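Local coordinates for succinylglutamate desuccinylase/aspartoacylase (Shewanella frigidimarina, PDB 3LWU), which binds zinc and is probably a hydrolase of the succinylglutamate desuccinylase/aspartoacylase family that acts on ester bonds, at residues E66-A71 against E267-A272; L141-L146 against R250-P255; P330-K335 against P358-P363. All coordinates share one frame; numbering follows the deposited sequence.

Contact 1. Residues E66-A71 against E267-A272; sequences EVQGNA and ERIDLA. With ZN (zinc ion), chain C.
A buried contact next to the zinc site packs Val67, Gln68 and Ala71, at the start of helix 68-80, against Arg268 to Leu271, which lead into helix 271-287. The first segment completes the HxxE zinc motif of this M14-type metallopeptidase-like fold: Glu66 OE1 binds zinc at 2.1 Å and OE2 at a longer 2.6 Å, with His63 and His192 as further protein ligands.

Two residues beyond the metal ligand, Gln68 joins the segments through its amide. CG lies anti to the backbone N (chi1 176°) and the chain then bends at chi2 (70°), which carries the amide along the other backbone instead of straight out from the helix. There it pairs with both polar backbone atoms of Asp270: OE1 accepts from Asp270 N at 2.9 Å, and NE2 donates to Asp270 O at 3.0 Å, with that oxygen close to the amide plane. Two bonds to a single residue fix the amide's rotation and tell its oxygen from its nitrogen. A water extends the link, donating to Arg268 O and accepting a weak bond from Gln68 N.

The rest of the joint is largely apolar. Ile269 crosses Val67 at about a right angle, its CD1 lying 3.7 Å from Val67 CG2. The same CD1 also rests against the carbonyl oxygen of Val67, 3.4 Å from Val67 O. A second subunit adds to this layer, its Ile321 packing on Ile269 and its Leu320 on Val67.

Asp270 OD1 accepts from Asp273 N and so caps helix 271-287, while Arg268 NH1 forms a salt bridge with Asp273. At the far end of the apolar layer from Val67, Ala71 CB meets Leu271 CD1 at 4.1 Å.

Contact 2. Residues L141-L146 against R250-P255; sequences LTNSEL and REFSVP
Asn143 OD1 is gripped by two nitrogens of Arg250, NE and NH2, each at 2.7 Å, in a side-on approach to the N-terminus of helix 143-160. The contact joins this capped helix start to the loop that leads from helix 230-247 into strand 257-263, at the surface of the catalytic domain and away from the zinc.

The asparagine amide and the guanidinium are nearly coplanar, 21° apart, and the oxygen lies almost in the guanidinium plane. NH2 comes in on a lone pair of OD1 in the carbonyl plane, whereas NE arrives nearly along the C=O axis. The same NH2 also donates to Leu141 O at 2.9 Å in a straighter bond (167°), and NH1 reaches Gln139 O, so that the arginine reaches across the loop just before the helix. Its chain can do this because it is extended from CG to NE.

Leu146, one turn into the helix, sets CD2 over the centre of one guanidinium face, 4.2 Å above the plane. Were Arg250 an alanine, Asn143 OD1 and Leu141 O would probably be left without these donors, and the asparagine amide is likely to be freer to turn.

Thr142 is the N-cap residue, its OG1 accepting from Glu145 N. Phe252 packs beside the Asn143 amide, its ring also meeting Phe147 edge-to-face. The amide and ring planes stand 71° apart, and Asn143 ND2 comes to 3.7 Å from Phe252 CD2.

Contact 3. Residues P330-K335 against P358-P363; sequences PLTAGK and PMDCVP
With CG set beside its backbone N and anti to the carbonyl carbon (chi1 -62°), Asp360 turns its carboxylate to the opposite loop, where OD1 accepts from Ala333 N at 2.7 Å. The bond is almost straight (178°) and uses the anti side of the carboxylate, slightly out of its plane. It flanks a single antiparallel beta bridge between Leu331 and Cys361, a hydrogen-bonded pair that ties the loop before strand 336-341 to the approach to strand 362-366.

In the bridge, Leu331 N donates to Cys361 O at 2.7 Å and Cys361 N returns a bond to Leu331 O at 3.0 Å. That carbonyl oxygen also receives a CA-H...O contact from Asp360, and a water lies within hydrogen-bonding distance of it and of Met359 O. Met359, a selenomethionine, packs on Phe166 of a third subunit.

Past the bridge, segment 330-335 reverses in a type II beta turn from Thr332 to Lys335, closed by Lys335 N to Thr332 O. Gly334 has a positive phi of 94°, at which a side chain would jam against the carbonyl oxygen of Ala333. Ala333 itself points its methyl at the other backbone, with CB 3.5 Å from Met359 C.

On the side of Cys361 and Pro363, the Leu331 side chain crosses the Pro363 ring at about a right angle. Val381 of strand 377-382 touches both Cys361 and Pro363 there, and Leu331 CB approaches Cys361 SG at 4.1 Å and Pro363 CD at 3.9 Å.

Overall arrangement
Contact 1 is the buried one, beside the zinc and partly covered by a second subunit. Contact 2 lies at the surface on the opposite side of the chain's centre, their centres about 38 Å apart, yet it is nested along the chain inside the loop that contact 1 closes, and both belong to the catalytic domain. Each involves a capped helix start and a side-chain amide: Gln68 pairs with backbone beside an apolar layer, whereas Asn143 receives a charged arginine. Contact 3 follows later in the sequence, partly buried and about 29 Å from contact 1 between centres, and joins a loop to the approach of a strand, mainly by backbone bonds plus one carboxylate.

Contact 1. Residues E66-A71 against E267-A272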
ATOM      1  N   GLU A  66     -16.462   0.841   3.519  1.00 16.26           N
ATOM      2  CA  GLU A  66     -17.748   1.310   3.988  1.00 15.96           C
ATOM      3  C   GLU A  66     -18.747   0.164   3.994  1.00 15.87           C
ATOM      4  O   GLU A  66     -19.657   0.117   3.155  1.00 15.90           O
ATOM      5  CB  GLU A  66     -18.175   2.493   3.126  1.00 15.01           C
ATOM      6  CG  GLU A  66     -17.197   3.658   3.245  1.00 16.56           C
ATOM      7  CD  GLU A  66     -17.510   4.865   2.377  1.00 15.43           C
ATOM      8  OE1 GLU A  66     -18.611   4.905   1.804  1.00 17.47           O
ATOM      9  OE2 GLU A  66     -16.610   5.769   2.215  1.00 15.89           O
ATOM     10  N   VAL A  67     -18.538  -0.766   4.940  1.00 15.85           N
ATOM     11  CA  VAL A  67     -19.221  -2.051   4.929  1.00 15.39           C
ATOM     12  C   VAL A  67     -20.602  -2.047   5.587  1.00 16.44           C
ATOM     13  O   VAL A  67     -21.375  -2.983   5.320  1.00 16.40           O
ATOM     14  CB  VAL A  67     -18.344  -3.222   5.502  1.00 15.57           C
ATOM     15  CG1 VAL A  67     -17.134  -3.495   4.569  1.00 13.08           C
ATOM     16  CG2 VAL A  67     -17.900  -2.959   6.968  1.00 13.30           C
ATOM     17  N   GLN A  68     -20.962  -1.001   6.363  1.00 16.65           N
ATOM     18  CA  GLN A  68     -22.239  -1.028   7.143  1.00 16.28           C
ATOM     19  C   GLN A  68     -23.466  -1.142   6.246  1.00 15.82           C
ATOM     20  O   GLN A  68     -24.456  -1.767   6.640  1.00 15.13           O
ATOM     21  CB  GLN A  68     -22.350   0.175   8.102  1.00 16.57           C
ATOM     22  CG  GLN A  68     -23.665   0.347   8.911  1.00 14.05           C
ATOM     23  CD  GLN A  68     -23.904  -0.688   9.997  1.00 15.53           C
ATOM     24  OE1 GLN A  68     -23.331  -1.816  10.000  1.00 17.36           O
ATOM     25  NE2 GLN A  68     -24.770  -0.327  10.937  1.00 13.64           N
ATOM     26  N   GLY A  69     -23.390  -0.585   5.039  1.00 15.36           N
ATOM     27  CA  GLY A  69     -24.488  -0.713   4.062  1.00 15.01           C
ATOM     28  C   GLY A  69     -24.935  -2.135   3.756  1.00 15.14           C
ATOM     29  O   GLY A  69     -26.098  -2.363   3.410  1.00 15.15           O
ATOM     30  N   ASN A  70     -24.008  -3.094   3.845  1.00 14.60           N
ATOM     31  CA  ASN A  70     -24.352  -4.492   3.693  1.00 14.45           C
ATOM     32  C   ASN A  70     -25.272  -4.994   4.816  1.00 15.18           C
ATOM     33  O   ASN A  70     -26.160  -5.803   4.556  1.00 15.86           O
ATOM     34  CB  ASN A  70     -23.078  -5.360   3.630  1.00 14.56           C
ATOM     35  CG  ASN A  70     -22.209  -4.975   2.454  1.00 15.62           C
ATOM     36  OD1 ASN A  70     -22.686  -5.014   1.300  1.00 14.58           O
ATOM     37  ND2 ASN A  70     -20.978  -4.465   2.735  1.00 11.24           N
ATOM     38  N   ALA A  71     -25.008  -4.565   6.054  1.00 13.49           N
ATOM     39  CA  ALA A  71     -25.846  -4.892   7.198  1.00 14.52           C
ATOM     40  C   ALA A  71     -27.230  -4.213   7.030  1.00 13.41           C
ATOM     41  O   ALA A  71     -28.246  -4.799   7.352  1.00 14.02           O
ATOM     42  CB  ALA A  71     -25.183  -4.440   8.511  1.00 13.43           C
ATOM     43  N   GLU A 267     -15.480   0.529   8.360  1.00 17.89           N
ATOM     44  CA  GLU A 267     -14.841  -0.596   9.030  1.00 18.30           C
ATOM     45  C   GLU A 267     -15.624  -1.097  10.214  1.00 18.68           C
ATOM     46  O   GLU A 267     -15.048  -1.474  11.245  1.00 17.67           O
ATOM     47  CB  GLU A 267     -13.407  -0.214   9.477  1.00 19.59           C
ATOM     48  CG  GLU A 267     -12.480  -0.003   8.277  1.00 20.95           C
ATOM     49  CD  GLU A 267     -12.236  -1.315   7.512  1.00 23.77           C
ATOM     50  OE1 GLU A 267     -12.988  -2.333   7.669  1.00 31.70           O
ATOM     51  OE2 GLU A 267     -11.244  -1.363   6.827  1.00 25.44           O
ATOM     52  N   ARG A 268     -16.949  -1.085  10.072  1.00 18.23           N
ATOM     53  CA  ARG A 268     -17.818  -1.430  11.175  1.00 18.41           C
ATOM     54  C   ARG A 268     -19.094  -2.073  10.644  1.00 17.62           C
ATOM     55  O   ARG A 268     -19.662  -1.594   9.668  1.00 18.23           O
ATOM     56  CB  ARG A 268     -18.168  -0.145  11.935  1.00 19.60           C
ATOM     57  CG  ARG A 268     -19.238  -0.277  13.015  1.00 21.39           C
ATOM     58  CD  ARG A 268     -19.725   1.138  13.360  1.00 23.23           C
ATOM     59  NE  ARG A 268     -20.716   1.185  14.425  1.00 22.52           N
ATOM     60  CZ  ARG A 268     -21.991   1.541  14.291  1.00 25.71           C
ATOM     61  NH1 ARG A 268     -22.513   1.868  13.113  1.00 22.71           N
ATOM     62  NH2 ARG A 268     -22.761   1.561  15.369  1.00 27.59           N
ATOM     63  N   ILE A 269     -19.532  -3.128  11.321  1.00 17.41           N
ATOM     64  CA  ILE A 269     -20.809  -3.780  11.101  1.00 16.80           C
ATOM     65  C   ILE A 269     -21.507  -3.750  12.454  1.00 16.62           C
ATOM     66  O   ILE A 269     -20.947  -4.188  13.453  1.00 15.83           O
ATOM     67  CB  ILE A 269     -20.612  -5.237  10.685  1.00 16.74           C
ATOM     68  CG1 ILE A 269     -20.041  -5.333   9.270  1.00 17.85           C
ATOM     69  CG2 ILE A 269     -21.879  -6.020  10.834  1.00 18.31           C
ATOM     70  CD1 ILE A 269     -20.881  -4.803   8.174  1.00 13.92           C
ATOM     71  N   ASP A 270     -22.717  -3.196  12.493  1.00 16.76           N
ATOM     72  CA  ASP A 270     -23.534  -3.185  13.686  1.00 16.41           C
ATOM     73  C   ASP A 270     -24.994  -3.427  13.269  1.00 16.40           C
ATOM     74  O   ASP A 270     -25.647  -2.561  12.677  1.00 15.98           O
ATOM     75  CB  ASP A 270     -23.368  -1.855  14.425  1.00 16.38           C
ATOM     76  CG  ASP A 270     -24.133  -1.835  15.767  1.00 19.50           C
ATOM     77  OD1 ASP A 270     -25.288  -2.228  15.838  1.00 18.88           O
ATOM     78  OD2 ASP A 270     -23.543  -1.473  16.777  1.00 26.25           O
ATOM     79  N   LEU A 271     -25.492  -4.618  13.573  1.00 16.30           N
ATOM     80  CA  LEU A 271     -26.763  -5.058  13.037  1.00 16.53           C
ATOM     81  C   LEU A 271     -27.913  -4.271  13.668  1.00 16.29           C
ATOM     82  O   LEU A 271     -28.877  -3.926  12.974  1.00 15.50           O
ATOM     83  CB  LEU A 271     -26.949  -6.595  13.225  1.00 16.41           C
ATOM     84  CG  LEU A 271     -26.510  -7.449  12.023  1.00 18.77           C
ATOM     85  CD1 LEU A 271     -27.332  -7.163  10.752  1.00 17.65           C
ATOM     86  CD2 LEU A 271     -25.066  -7.230  11.683  1.00 20.81           C
ATOM     87  N   ALA A 272     -27.788  -3.966  14.960  1.00 16.38           N
ATOM     88  CA  ALA A 272     -28.817  -3.218  15.648  1.00 17.75           C
ATOM     89  C   ALA A 272     -28.918  -1.819  15.046  1.00 18.15           C
ATOM     90  O   ALA A 272     -29.997  -1.337  14.773  1.00 18.80           O
ATOM     91  CB  ALA A 272     -28.577  -3.171  17.181  1.00 17.22           C
TER
HETATM   92 ZN    ZN C 374     -18.344   6.402   0.419  1.00 29.18          ZN
HETATM   93  O   HOH W   1     -18.873   0.420   8.036  1.00 14.18           O

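Contact 2. Residues L141-L146 against R250-P255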
ATOM      1  N   LEU A 141     -44.907  13.268 -26.991  1.00 25.49           N
ATOM      2  CA  LEU A 141     -45.240  12.180 -26.061  1.00 24.34           C
ATOM      3  C   LEU A 141     -45.920  12.725 -24.785  1.00 23.09           C
ATOM      4  O   LEU A 141     -45.674  13.869 -24.394  1.00 23.13           O
ATOM      5  CB  LEU A 141     -43.963  11.408 -25.676  1.00 24.35           C
ATOM      6  CG  LEU A 141     -43.170  10.636 -26.754  1.00 25.17           C
ATOM      7  CD1 LEU A 141     -41.933   9.952 -26.097  1.00 21.48           C
ATOM      8  CD2 LEU A 141     -44.033   9.616 -27.526  1.00 24.01           C
ATOM      9  N   THR A 142     -46.782  11.924 -24.147  1.00 21.75           N
ATOM     10  CA  THR A 142     -47.294  12.276 -22.813  1.00 20.43           C
ATOM     11  C   THR A 142     -46.161  12.349 -21.809  1.00 20.49           C
ATOM     12  O   THR A 142     -45.056  11.843 -22.072  1.00 20.97           O
ATOM     13  CB  THR A 142     -48.277  11.247 -22.221  1.00 20.73           C
ATOM     14  OG1 THR A 142     -47.606   9.986 -22.030  1.00 14.20           O
ATOM     15  CG2 THR A 142     -49.586  11.155 -23.063  1.00 19.26           C
ATOM     16  N   ASN A 143     -46.415  12.938 -20.645  1.00 19.99           N
ATOM     17  CA  ASN A 143     -45.388  12.921 -19.583  1.00 21.21           C
ATOM     18  C   ASN A 143     -44.845  11.497 -19.270  1.00 21.01           C
ATOM     19  O   ASN A 143     -43.628  11.307 -19.110  1.00 20.39           O
ATOM     20  CB  ASN A 143     -45.903  13.578 -18.292  1.00 21.33           C
ATOM     21  CG  ASN A 143     -45.940  15.103 -18.360  1.00 22.56           C
ATOM     22  OD1 ASN A 143     -45.632  15.741 -19.384  1.00 20.76           O
ATOM     23  ND2 ASN A 143     -46.331  15.700 -17.248  1.00 25.15           N
ATOM     24  N   SER A 144     -45.732  10.505 -19.178  1.00 21.15           N
ATOM     25  CA  SER A 144     -45.277   9.131 -18.848  1.00 22.12           C
ATOM     26  C   SER A 144     -44.464   8.507 -19.957  1.00 21.36           C
ATOM     27  O   SER A 144     -43.515   7.786 -19.688  1.00 20.62           O
ATOM     28  CB  SER A 144     -46.444   8.187 -18.532  1.00 22.78           C
ATOM     29  OG  SER A 144     -47.010   8.509 -17.278  1.00 25.82           O
ATOM     30  N   GLU A 145     -44.878   8.738 -21.200  1.00 20.95           N
ATOM     31  CA  GLU A 145     -44.152   8.180 -22.344  1.00 21.26           C
ATOM     32  C   GLU A 145     -42.826   8.869 -22.497  1.00 20.21           C
ATOM     33  O   GLU A 145     -41.845   8.234 -22.829  1.00 20.08           O
ATOM     34  CB  GLU A 145     -44.954   8.289 -23.652  1.00 21.53           C
ATOM     35  CG  GLU A 145     -46.219   7.390 -23.730  1.00 25.29           C
ATOM     36  CD  GLU A 145     -45.950   5.902 -23.404  1.00 29.51           C
ATOM     37  OE1 GLU A 145     -44.771   5.494 -23.320  1.00 33.26           O
ATOM     38  OE2 GLU A 145     -46.922   5.129 -23.231  1.00 33.32           O
ATOM     39  N   LEU A 146     -42.797  10.173 -22.251  1.00 19.36           N
ATOM     40  CA  LEU A 146     -41.568  10.931 -22.358  1.00 19.19           C
ATOM     41  C   LEU A 146     -40.546  10.406 -21.348  1.00 18.96           C
ATOM     42  O   LEU A 146     -39.395  10.172 -21.700  1.00 17.78           O
ATOM     43  CB  LEU A 146     -41.828  12.403 -22.097  1.00 19.43           C
ATOM     44  CG  LEU A 146     -40.677  13.391 -22.262  1.00 20.33           C
ATOM     45  CD1 LEU A 146     -40.441  13.630 -23.727  1.00 19.48           C
ATOM     46  CD2 LEU A 146     -41.041  14.707 -21.567  1.00 22.72           C
ATOM     47  N   ARG A 250     -43.992  23.531 -19.654  1.00 31.36           N
ATOM     48  CA  ARG A 250     -44.451  22.178 -19.296  1.00 30.72           C
ATOM     49  C   ARG A 250     -43.926  21.815 -17.892  1.00 29.93           C
ATOM     50  O   ARG A 250     -42.772  21.404 -17.729  1.00 28.59           O
ATOM     51  CB  ARG A 250     -44.004  21.163 -20.352  1.00 30.69           C
ATOM     52  CG  ARG A 250     -44.444  19.731 -20.084  1.00 30.22           C
ATOM     53  CD  ARG A 250     -44.225  18.911 -21.339  1.00 29.91           C
ATOM     54  NE  ARG A 250     -44.718  17.540 -21.232  1.00 29.61           N
ATOM     55  CZ  ARG A 250     -44.784  16.673 -22.246  1.00 28.07           C
ATOM     56  NH1 ARG A 250     -44.384  17.018 -23.461  1.00 26.61           N
ATOM     57  NH2 ARG A 250     -45.250  15.444 -22.043  1.00 26.80           N
ATOM     58  N   GLU A 251     -44.794  22.007 -16.897  1.00 29.61           N
ATOM     59  CA  GLU A 251     -44.450  21.813 -15.496  1.00 29.99           C
ATOM     60  C   GLU A 251     -44.776  20.378 -15.039  1.00 29.81           C
ATOM     61  O   GLU A 251     -45.857  19.857 -15.295  1.00 30.19           O
ATOM     62  CB  GLU A 251     -45.157  22.857 -14.619  1.00 29.86           C
ATOM     63  N   PHE A 252     -43.787  19.737 -14.428  1.00 29.36           N
ATOM     64  CA  PHE A 252     -43.959  18.481 -13.673  1.00 29.14           C
ATOM     65  C   PHE A 252     -42.791  18.388 -12.696  1.00 28.26           C
ATOM     66  O   PHE A 252     -41.793  19.103 -12.843  1.00 27.45           O
ATOM     67  CB  PHE A 252     -44.001  17.225 -14.574  1.00 29.13           C
ATOM     68  CG  PHE A 252     -42.877  17.147 -15.580  1.00 29.03           C
ATOM     69  CD1 PHE A 252     -41.585  16.743 -15.198  1.00 28.60           C
ATOM     70  CD2 PHE A 252     -43.112  17.455 -16.920  1.00 28.44           C
ATOM     71  CE1 PHE A 252     -40.532  16.668 -16.128  1.00 26.59           C
ATOM     72  CE2 PHE A 252     -42.072  17.372 -17.860  1.00 28.41           C
ATOM     73  CZ  PHE A 252     -40.767  16.971 -17.454  1.00 26.71           C
ATOM     74  N   SER A 253     -42.904  17.529 -11.694  1.00 27.95           N
ATOM     75  CA  SER A 253     -41.818  17.409 -10.718  1.00 27.93           C
ATOM     76  C   SER A 253     -40.786  16.369 -11.178  1.00 26.46           C
ATOM     77  O   SER A 253     -41.093  15.466 -11.970  1.00 25.27           O
ATOM     78  CB  SER A 253     -42.379  17.067  -9.341  1.00 28.68           C
ATOM     79  OG  SER A 253     -43.264  15.976  -9.444  1.00 30.56           O
ATOM     80  N   VAL A 254     -39.558  16.500 -10.679  1.00 25.35           N
ATOM     81  CA  VAL A 254     -38.475  15.665 -11.159  1.00 24.26           C
ATOM     82  C   VAL A 254     -38.906  14.194 -10.947  1.00 24.29           C
ATOM     83  O   VAL A 254     -39.262  13.812  -9.839  1.00 24.08           O
ATOM     84  CB  VAL A 254     -37.148  15.998 -10.471  1.00 24.45           C
ATOM     85  CG1 VAL A 254     -36.013  15.173 -11.086  1.00 20.74           C
ATOM     86  CG2 VAL A 254     -36.850  17.511 -10.585  1.00 24.40           C
ATOM     87  N   PRO A 255     -38.949  13.390 -12.024  1.00 23.85           N
ATOM     88  CA  PRO A 255     -39.465  12.014 -11.936  1.00 23.55           C
ATOM     89  C   PRO A 255     -38.580  11.025 -11.162  1.00 22.64           C
ATOM     90  O   PRO A 255     -39.042   9.968 -10.807  1.00 23.17           O
ATOM     91  CB  PRO A 255     -39.530  11.567 -13.405  1.00 23.86           C
ATOM     92  CG  PRO A 255     -39.416  12.824 -14.208  1.00 23.99           C
ATOM     93  CD  PRO A 255     -38.568  13.738 -13.402  1.00 23.72           C
TER

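Contact 3. Residues P330-K335 against P358-P363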
ATOM      1  N   PRO A 330     -23.513  19.643  18.415  1.00 20.24           N
ATOM      2  CA  PRO A 330     -23.085  21.032  18.218  1.00 19.78           C
ATOM      3  C   PRO A 330     -21.795  21.414  18.940  1.00 19.40           C
ATOM      4  O   PRO A 330     -21.551  20.974  20.076  1.00 19.38           O
ATOM      5  CB  PRO A 330     -24.251  21.853  18.792  1.00 20.16           C
ATOM      6  CG  PRO A 330     -25.450  20.995  18.618  1.00 21.79           C
ATOM      7  CD  PRO A 330     -24.976  19.544  18.588  1.00 20.67           C
ATOM      8  N   LEU A 331     -20.977  22.221  18.270  1.00 19.12           N
ATOM      9  CA  LEU A 331     -19.734  22.719  18.837  1.00 19.07           C
ATOM     10  C   LEU A 331     -19.739  24.238  18.764  1.00 19.12           C
ATOM     11  O   LEU A 331     -19.553  24.828  17.695  1.00 19.89           O
ATOM     12  CB  LEU A 331     -18.522  22.155  18.107  1.00 18.34           C
ATOM     13  CG  LEU A 331     -17.167  22.372  18.784  1.00 18.01           C
ATOM     14  CD1 LEU A 331     -17.000  21.495  20.078  1.00 17.57           C
ATOM     15  CD2 LEU A 331     -16.056  22.111  17.768  1.00 15.40           C
ATOM     16  N   THR A 332     -19.946  24.854  19.916  1.00 19.19           N
ATOM     17  CA  THR A 332     -19.900  26.291  20.064  1.00 19.67           C
ATOM     18  C   THR A 332     -18.516  26.788  19.716  1.00 19.18           C
ATOM     19  O   THR A 332     -17.522  26.185  20.141  1.00 20.39           O
ATOM     20  CB  THR A 332     -20.214  26.711  21.535  1.00 20.10           C
ATOM     21  OG1 THR A 332     -21.450  26.131  21.939  1.00 19.04           O
ATOM     22  CG2 THR A 332     -20.277  28.255  21.698  1.00 20.28           C
ATOM     23  N   ALA A 333     -18.470  27.880  18.959  1.00 18.72           N
ATOM     24  CA  ALA A 333     -17.236  28.576  18.592  1.00 18.95           C
ATOM     25  C   ALA A 333     -16.314  28.718  19.800  1.00 19.03           C
ATOM     26  O   ALA A 333     -16.748  29.132  20.879  1.00 17.93           O
ATOM     27  CB  ALA A 333     -17.569  29.961  18.037  1.00 17.70           C
ATOM     28  N   GLY A 334     -15.048  28.364  19.628  1.00 19.48           N
ATOM     29  CA  GLY A 334     -14.109  28.471  20.730  1.00 20.05           C
ATOM     30  C   GLY A 334     -13.949  27.202  21.539  1.00 20.53           C
ATOM     31  O   GLY A 334     -12.942  27.056  22.213  1.00 21.32           O
ATOM     32  N   LYS A 335     -14.903  26.277  21.502  1.00 20.87           N
ATOM     33  CA  LYS A 335     -14.691  24.973  22.163  1.00 21.13           C
ATOM     34  C   LYS A 335     -13.742  24.087  21.343  1.00 20.72           C
ATOM     35  O   LYS A 335     -13.781  24.112  20.115  1.00 19.48           O
ATOM     36  CB  LYS A 335     -16.024  24.253  22.402  1.00 21.84           C
ATOM     37  CG  LYS A 335     -16.957  24.950  23.438  1.00 25.18           C
ATOM     38  CD  LYS A 335     -16.447  24.723  24.880  1.00 31.46           C
ATOM     39  CE  LYS A 335     -16.939  25.786  25.921  1.00 34.96           C
ATOM     40  NZ  LYS A 335     -18.048  25.254  26.790  1.00 36.97           N
ATOM     41  N   PRO A 358     -13.575  29.398  14.678  1.00 19.34           N
ATOM     42  CA  PRO A 358     -14.130  30.746  14.969  1.00 19.43           C
ATOM     43  C   PRO A 358     -15.668  30.893  14.859  1.00 18.99           C
ATOM     44  O   PRO A 358     -16.198  31.927  15.251  1.00 18.85           O
ATOM     45  CB  PRO A 358     -13.430  31.652  13.941  1.00 19.43           C
ATOM     46  CG  PRO A 358     -13.136  30.688  12.757  1.00 20.04           C
ATOM     47  CD  PRO A 358     -12.784  29.361  13.431  1.00 19.45           C
HETATM   48  N   MSE A 359     -16.366  29.889  14.336  1.00 18.79           N
HETATM   49  CA  MSE A 359     -17.835  29.912  14.249  1.00 18.98           C
HETATM   50  C   MSE A 359     -18.432  28.636  14.876  1.00 18.82           C
HETATM   51  O   MSE A 359     -17.730  27.615  15.036  1.00 18.71           O
HETATM   52  CB  MSE A 359     -18.261  30.041  12.782  1.00 19.18           C
HETATM   53  CG  MSE A 359     -18.225  28.726  11.960  1.00 20.58           C
HETATM   54 SE   MSE A 359     -16.434  28.061  11.584  0.75 26.55          SE
HETATM   55  CE  MSE A 359     -16.091  29.527  10.278  1.00 22.61           C
ATOM     56  N   ASP A 360     -19.709  28.687  15.225  1.00 17.82           N
ATOM     57  CA  ASP A 360     -20.407  27.491  15.684  1.00 18.08           C
ATOM     58  C   ASP A 360     -20.519  26.494  14.542  1.00 17.35           C
ATOM     59  O   ASP A 360     -20.692  26.864  13.389  1.00 17.75           O
ATOM     60  CB  ASP A 360     -21.826  27.796  16.183  1.00 18.18           C
ATOM     61  CG  ASP A 360     -21.844  28.727  17.362  1.00 20.35           C
ATOM     62  OD1 ASP A 360     -20.792  28.920  18.021  1.00 22.46           O
ATOM     63  OD2 ASP A 360     -22.923  29.304  17.605  1.00 25.21           O
ATOM     64  N   CYS A 361     -20.427  25.218  14.863  1.00 16.63           N
ATOM     65  CA  CYS A 361     -20.572  24.204  13.834  1.00 15.66           C
ATOM     66  C   CYS A 361     -21.152  22.951  14.414  1.00 15.17           C
ATOM     67  O   CYS A 361     -21.291  22.846  15.622  1.00 13.75           O
ATOM     68  CB  CYS A 361     -19.222  23.932  13.181  1.00 15.81           C
ATOM     69  SG  CYS A 361     -18.015  23.026  14.174  1.00 15.42           S
ATOM     70  N   VAL A 362     -21.514  22.011  13.538  1.00 16.15           N
ATOM     71  CA  VAL A 362     -21.770  20.620  13.926  1.00 16.27           C
ATOM     72  C   VAL A 362     -20.727  19.761  13.231  1.00 16.82           C
ATOM     73  O   VAL A 362     -20.800  19.549  12.013  1.00 17.72           O
ATOM     74  CB  VAL A 362     -23.218  20.190  13.553  1.00 16.86           C
ATOM     75  CG1 VAL A 362     -23.467  18.736  13.869  1.00 16.44           C
ATOM     76  CG2 VAL A 362     -24.256  21.092  14.266  1.00 14.84           C
ATOM     77  N   PRO A 363     -19.727  19.258  13.984  1.00 16.27           N
ATOM     78  CA  PRO A 363     -18.792  18.369  13.369  1.00 16.48           C
ATOM     79  C   PRO A 363     -19.468  17.067  12.932  1.00 16.53           C
ATOM     80  O   PRO A 363     -20.235  16.466  13.721  1.00 16.84           O
ATOM     81  CB  PRO A 363     -17.759  18.103  14.486  1.00 16.49           C
ATOM     82  CG  PRO A 363     -17.907  19.210  15.418  1.00 16.54           C
ATOM     83  CD  PRO A 363     -19.366  19.516  15.382  1.00 16.82           C
TER
HETATM   84  O   HOH W   2     -17.074  25.481  16.632  1.00 15.42           O